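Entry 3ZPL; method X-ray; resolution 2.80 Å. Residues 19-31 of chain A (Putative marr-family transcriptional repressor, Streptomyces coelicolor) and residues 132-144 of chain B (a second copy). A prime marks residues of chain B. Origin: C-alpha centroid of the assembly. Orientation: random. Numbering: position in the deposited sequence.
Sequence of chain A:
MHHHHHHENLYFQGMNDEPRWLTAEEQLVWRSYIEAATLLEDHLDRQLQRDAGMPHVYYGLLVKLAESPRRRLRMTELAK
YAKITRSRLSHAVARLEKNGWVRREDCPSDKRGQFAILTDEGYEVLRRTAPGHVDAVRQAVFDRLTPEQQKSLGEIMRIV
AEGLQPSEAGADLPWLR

Chain A (19-31) PRWLTAEEQLVWR
Chain B 132-144: GHVDAVRQAVFDR

How do the two backbones meet? Chain A is extended from Arg20 to Thr23, after Pro19 with psi 63°, then turns helical from Ala24 onward, Thr23 OG1 capping the helix by accepting from Glu26 N at 3.0 Å. The chain B helix, entering from before Gly132′, crosses it at 81° with axes 12.2 Å apart. CA atoms pair Pro19 with Asp135′ (6.6 Å), Leu22 with Val134′ (7.8 Å), Trp30 with Val137′ (8.7 Å) and Glu26 with Phe142′ (7.7 Å). No hydrogen bond crosses; 626 Å² is buried, summed over both sides.

What do the first turns of chain B offer? His133′ (chi1 t) brings NE2 to 4.5 Å from Trp30 NE1. Val134′ (t) places CG1 3.8 Å from CD1 of Leu22 (chi1 -105°, chi2 54°). Val137′, also t, points a methyl at the indole of Trp30 (chi1 t, chi2 -120°): its CG1 sits 3.7 Å from the centroid of the Trp30 six-membered ring, over the face.

How is the charge of Arg138′ accommodated? Its chain (m, t, 19°, -101°) passes Leu22, CG lying 3.3 Å from Leu22 CD1, and Pro19 CA covers one guanidinium face. Within chain B, Arg138′ NH1 bridges to Asp135′ OD1 (3.0 Å) and Arg138′ NH2 to Asp143′ OD2 (2.7 Å). The two acids balance the charge of Arg138′, whose NE lies 3.9 Å from NH1 of Arg20 (p, t, m, -81°), a like charge.

What closes the contact? A wider pi-type turn spans Arg138′ to Phe142′. Val141′ CG2 reaches Trp30 CZ3 at 4.2 Å. Phe142′ (m, chi2 -79°), with the largest covered area, takes CB of Glu26 (m, t, -43°) over its face, 4.2 Å from the Phe142′ ring centroid, while Val29 CG1 meets its edge, 4.0 Å from Phe142′ CE1. Glu26 OE1 is held by Arg20 NH2 at 2.5 Å, a salt bridge; Arg20 NH1 forms a long one with Asp143′ OD1, 3.8 Å.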

# COMPACT_ATOMS: atom_id res chain seq x y z
N PRO A 19 0.58 -19.69 17.99
CA PRO A 19 0.05 -18.39 18.44
C PRO A 19 0.98 -17.69 19.49
O PRO A 19 0.62 -17.42 20.65
CB PRO A 19 -1.37 -18.74 18.94
CG PRO A 19 -1.35 -20.21 19.18
CD PRO A 19 -0.42 -20.77 18.14
N ARG A 20 2.17 -17.38 19.01
CA ARG A 20 3.24 -16.75 19.79
C ARG A 20 3.14 -15.21 19.79
O ARG A 20 2.19 -14.67 19.25
CB ARG A 20 4.59 -17.17 19.20
CG ARG A 20 4.71 -16.90 17.71
CD ARG A 20 6.05 -17.28 17.15
NE ARG A 20 7.05 -16.21 17.31
CZ ARG A 20 7.15 -15.15 16.51
NH1 ARG A 20 6.34 -14.99 15.47
NH2 ARG A 20 8.08 -14.23 16.74
N TRP A 21 4.13 -14.54 20.39
CA TRP A 21 4.21 -13.07 20.48
C TRP A 21 5.23 -12.60 19.46
O TRP A 21 5.99 -13.41 18.97
CB TRP A 21 4.74 -12.60 21.84
CG TRP A 21 3.77 -12.48 22.97
CD1 TRP A 21 2.50 -12.96 23.01
CD2 TRP A 21 4.02 -11.91 24.27
NE1 TRP A 21 1.93 -12.70 24.23
CE2 TRP A 21 2.84 -12.05 25.02
CE3 TRP A 21 5.12 -11.26 24.86
CZ2 TRP A 21 2.72 -11.59 26.34
CZ3 TRP A 21 5.01 -10.80 26.16
CH2 TRP A 21 3.81 -10.98 26.89
N LEU A 22 5.26 -11.30 19.19
CA LEU A 22 6.28 -10.73 18.31
C LEU A 22 7.40 -10.14 19.10
O LEU A 22 7.17 -9.32 19.99
CB LEU A 22 5.70 -9.63 17.41
CG LEU A 22 5.46 -9.99 15.96
CD1 LEU A 22 4.60 -11.24 15.84
CD2 LEU A 22 4.83 -8.80 15.26
N THR A 23 8.64 -10.49 18.77
CA THR A 23 9.78 -9.89 19.46
C THR A 23 9.77 -8.41 19.17
O THR A 23 9.14 -7.97 18.23
CB THR A 23 11.15 -10.48 19.04
OG1 THR A 23 11.49 -10.04 17.72
CG2 THR A 23 11.14 -12.01 19.09
N ALA A 24 10.47 -7.63 19.97
CA ALA A 24 10.58 -6.20 19.72
C ALA A 24 11.30 -5.95 18.42
O ALA A 24 11.02 -4.97 17.75
CB ALA A 24 11.29 -5.52 20.86
N GLU A 25 12.21 -6.84 18.03
CA GLU A 25 12.92 -6.67 16.77
C GLU A 25 11.91 -6.76 15.66
O GLU A 25 11.85 -5.87 14.81
CB GLU A 25 14.01 -7.72 16.55
CG GLU A 25 15.32 -7.51 17.28
CD GLU A 25 15.26 -7.92 18.76
OE1 GLU A 25 14.40 -8.75 19.14
OE2 GLU A 25 16.09 -7.41 19.55
N GLU A 26 11.14 -7.85 15.66
CA GLU A 26 10.11 -8.10 14.64
C GLU A 26 9.11 -6.96 14.55
O GLU A 26 8.78 -6.50 13.46
CB GLU A 26 9.39 -9.41 14.92
CG GLU A 26 10.23 -10.67 14.67
CD GLU A 26 9.54 -11.92 15.17
OE1 GLU A 26 8.99 -11.89 16.30
OE2 GLU A 26 9.52 -12.95 14.46
N GLN A 27 8.67 -6.49 15.70
CA GLN A 27 7.79 -5.34 15.74
C GLN A 27 8.37 -4.16 14.95
O GLN A 27 7.65 -3.49 14.22
CB GLN A 27 7.53 -4.93 17.19
CG GLN A 27 6.43 -5.73 17.87
CD GLN A 27 6.30 -5.38 19.34
OE1 GLN A 27 5.86 -4.27 19.68
NE2 GLN A 27 6.66 -6.31 20.22
N LEU A 28 9.67 -3.90 15.13
CA LEU A 28 10.36 -2.79 14.44
C LEU A 28 10.50 -2.98 12.94
O LEU A 28 10.49 -2.01 12.16
CB LEU A 28 11.75 -2.56 15.04
CG LEU A 28 11.70 -1.57 16.22
CD1 LEU A 28 12.88 -1.68 17.17
CD2 LEU A 28 11.56 -0.18 15.66
N VAL A 29 10.71 -4.23 12.55
CA VAL A 29 10.76 -4.56 11.12
C VAL A 29 9.41 -4.22 10.51
O VAL A 29 9.34 -3.50 9.52
CB VAL A 29 11.08 -6.06 10.90
CG1 VAL A 29 10.79 -6.48 9.46
CG2 VAL A 29 12.54 -6.34 11.25
N TRP A 30 8.36 -4.73 11.14
CA TRP A 30 6.99 -4.50 10.68
C TRP A 30 6.67 -3.01 10.55
O TRP A 30 6.16 -2.57 9.54
CB TRP A 30 6.01 -5.18 11.62
CG TRP A 30 4.58 -5.04 11.21
CD1 TRP A 30 3.58 -4.45 11.91
CD2 TRP A 30 4.01 -5.47 9.97
NE1 TRP A 30 2.41 -4.50 11.20
CE2 TRP A 30 2.64 -5.13 10.01
CE3 TRP A 30 4.51 -6.13 8.84
CZ2 TRP A 30 1.78 -5.42 8.97
CZ3 TRP A 30 3.64 -6.42 7.80
CH2 TRP A 30 2.29 -6.06 7.87
N ARG A 31 7.02 -2.24 11.56
CA ARG A 31 6.78 -0.80 11.51
C ARG A 31 7.43 -0.21 10.28
O ARG A 31 6.79 0.50 9.52
CB ARG A 31 7.37 -0.09 12.72
CG ARG A 31 6.35 0.72 13.52
CD ARG A 31 6.84 0.89 14.94
NE ARG A 31 7.85 1.95 14.98
CZ ARG A 31 8.52 2.30 16.06
NH1 ARG A 31 8.29 1.69 17.22
NH2 ARG A 31 9.43 3.27 15.98
N GLY B 132 -5.67 -11.15 17.27
CA GLY B 132 -6.08 -11.49 15.92
C GLY B 132 -5.15 -10.85 14.90
O GLY B 132 -4.54 -11.54 14.07
N HIS B 133 -5.04 -9.52 14.96
CA HIS B 133 -4.22 -8.81 14.00
C HIS B 133 -2.75 -9.25 14.02
O HIS B 133 -2.10 -9.31 12.95
CB HIS B 133 -4.28 -7.31 14.22
CG HIS B 133 -3.40 -6.54 13.28
ND1 HIS B 133 -3.66 -6.43 11.94
CD2 HIS B 133 -2.25 -5.87 13.50
CE1 HIS B 133 -2.70 -5.72 11.37
NE2 HIS B 133 -1.84 -5.35 12.30
N VAL B 134 -2.23 -9.55 15.20
CA VAL B 134 -0.87 -10.05 15.31
C VAL B 134 -0.73 -11.39 14.60
O VAL B 134 0.18 -11.56 13.80
CB VAL B 134 -0.40 -10.10 16.78
CG1 VAL B 134 0.93 -10.85 16.92
CG2 VAL B 134 -0.24 -8.68 17.30
N ASP B 135 -1.61 -12.34 14.88
CA ASP B 135 -1.64 -13.63 14.16
C ASP B 135 -1.54 -13.40 12.66
O ASP B 135 -0.64 -13.91 12.01
CB ASP B 135 -2.94 -14.41 14.42
CG ASP B 135 -2.94 -15.16 15.72
OD1 ASP B 135 -2.02 -14.95 16.51
OD2 ASP B 135 -3.90 -15.92 15.96
N ALA B 136 -2.50 -12.65 12.13
CA ALA B 136 -2.59 -12.40 10.68
C ALA B 136 -1.27 -11.86 10.11
O ALA B 136 -0.86 -12.25 9.03
CB ALA B 136 -3.74 -11.45 10.37
N VAL B 137 -0.62 -10.98 10.86
CA VAL B 137 0.67 -10.43 10.47
C VAL B 137 1.81 -11.45 10.63
O VAL B 137 2.76 -11.44 9.86
CB VAL B 137 0.99 -9.15 11.27
CG1 VAL B 137 2.43 -8.69 11.03
CG2 VAL B 137 0.02 -8.04 10.87
N ARG B 138 1.72 -12.30 11.65
CA ARG B 138 2.65 -13.41 11.76
C ARG B 138 2.54 -14.36 10.59
O ARG B 138 3.52 -14.61 9.90
CB ARG B 138 2.36 -14.22 13.02
CG ARG B 138 3.01 -13.70 14.27
CD ARG B 138 2.93 -14.82 15.32
NE ARG B 138 2.67 -16.16 14.75
CZ ARG B 138 1.49 -16.81 14.71
NH1 ARG B 138 0.37 -16.32 15.24
NH2 ARG B 138 1.44 -18.01 14.12
N GLN B 139 1.33 -14.87 10.37
CA GLN B 139 1.08 -15.96 9.43
C GLN B 139 1.41 -15.55 8.01
O GLN B 139 2.02 -16.32 7.26
CB GLN B 139 -0.35 -16.47 9.59
CG GLN B 139 -0.47 -17.32 10.85
CD GLN B 139 -1.89 -17.76 11.17
OE1 GLN B 139 -2.86 -17.12 10.78
NE2 GLN B 139 -2.00 -18.84 11.94
N ALA B 140 1.11 -14.30 7.67
CA ALA B 140 1.42 -13.76 6.35
C ALA B 140 2.91 -13.50 6.15
O ALA B 140 3.40 -13.59 5.03
CB ALA B 140 0.63 -12.48 6.12
N VAL B 141 3.62 -13.14 7.22
CA VAL B 141 5.00 -12.65 7.08
C VAL B 141 6.01 -13.41 7.92
O VAL B 141 6.76 -14.23 7.40
CB VAL B 141 5.08 -11.14 7.42
CG1 VAL B 141 6.51 -10.64 7.33
CG2 VAL B 141 4.18 -10.35 6.49
N PHE B 142 6.03 -13.17 9.23
CA PHE B 142 7.17 -13.59 10.07
C PHE B 142 7.37 -15.09 10.20
O PHE B 142 8.49 -15.57 10.18
CB PHE B 142 7.11 -12.90 11.42
CG PHE B 142 7.28 -11.41 11.32
CD1 PHE B 142 8.54 -10.85 11.17
CD2 PHE B 142 6.19 -10.57 11.34
CE1 PHE B 142 8.71 -9.49 11.07
CE2 PHE B 142 6.35 -9.20 11.24
CZ PHE B 142 7.61 -8.66 11.10
N ASP B 143 6.27 -15.84 10.31
CA ASP B 143 6.35 -17.29 10.30
C ASP B 143 6.96 -17.87 9.02
O ASP B 143 7.32 -19.04 8.99
CB ASP B 143 4.96 -17.91 10.49
CG ASP B 143 4.49 -17.86 11.93
OD1 ASP B 143 5.32 -17.61 12.85
OD2 ASP B 143 3.27 -18.07 12.14
N ARG B 144 7.10 -17.06 7.97
CA ARG B 144 7.59 -17.53 6.66
C ARG B 144 9.02 -17.13 6.32
O ARG B 144 9.55 -17.54 5.27
CB ARG B 144 6.67 -17.02 5.54
CG ARG B 144 5.19 -17.30 5.81
CD ARG B 144 4.34 -17.09 4.56
NE ARG B 144 3.55 -18.27 4.24
CZ ARG B 144 2.22 -18.32 4.15
NH1 ARG B 144 1.45 -17.24 4.35
NH2 ARG B 144 1.64 -19.48 3.84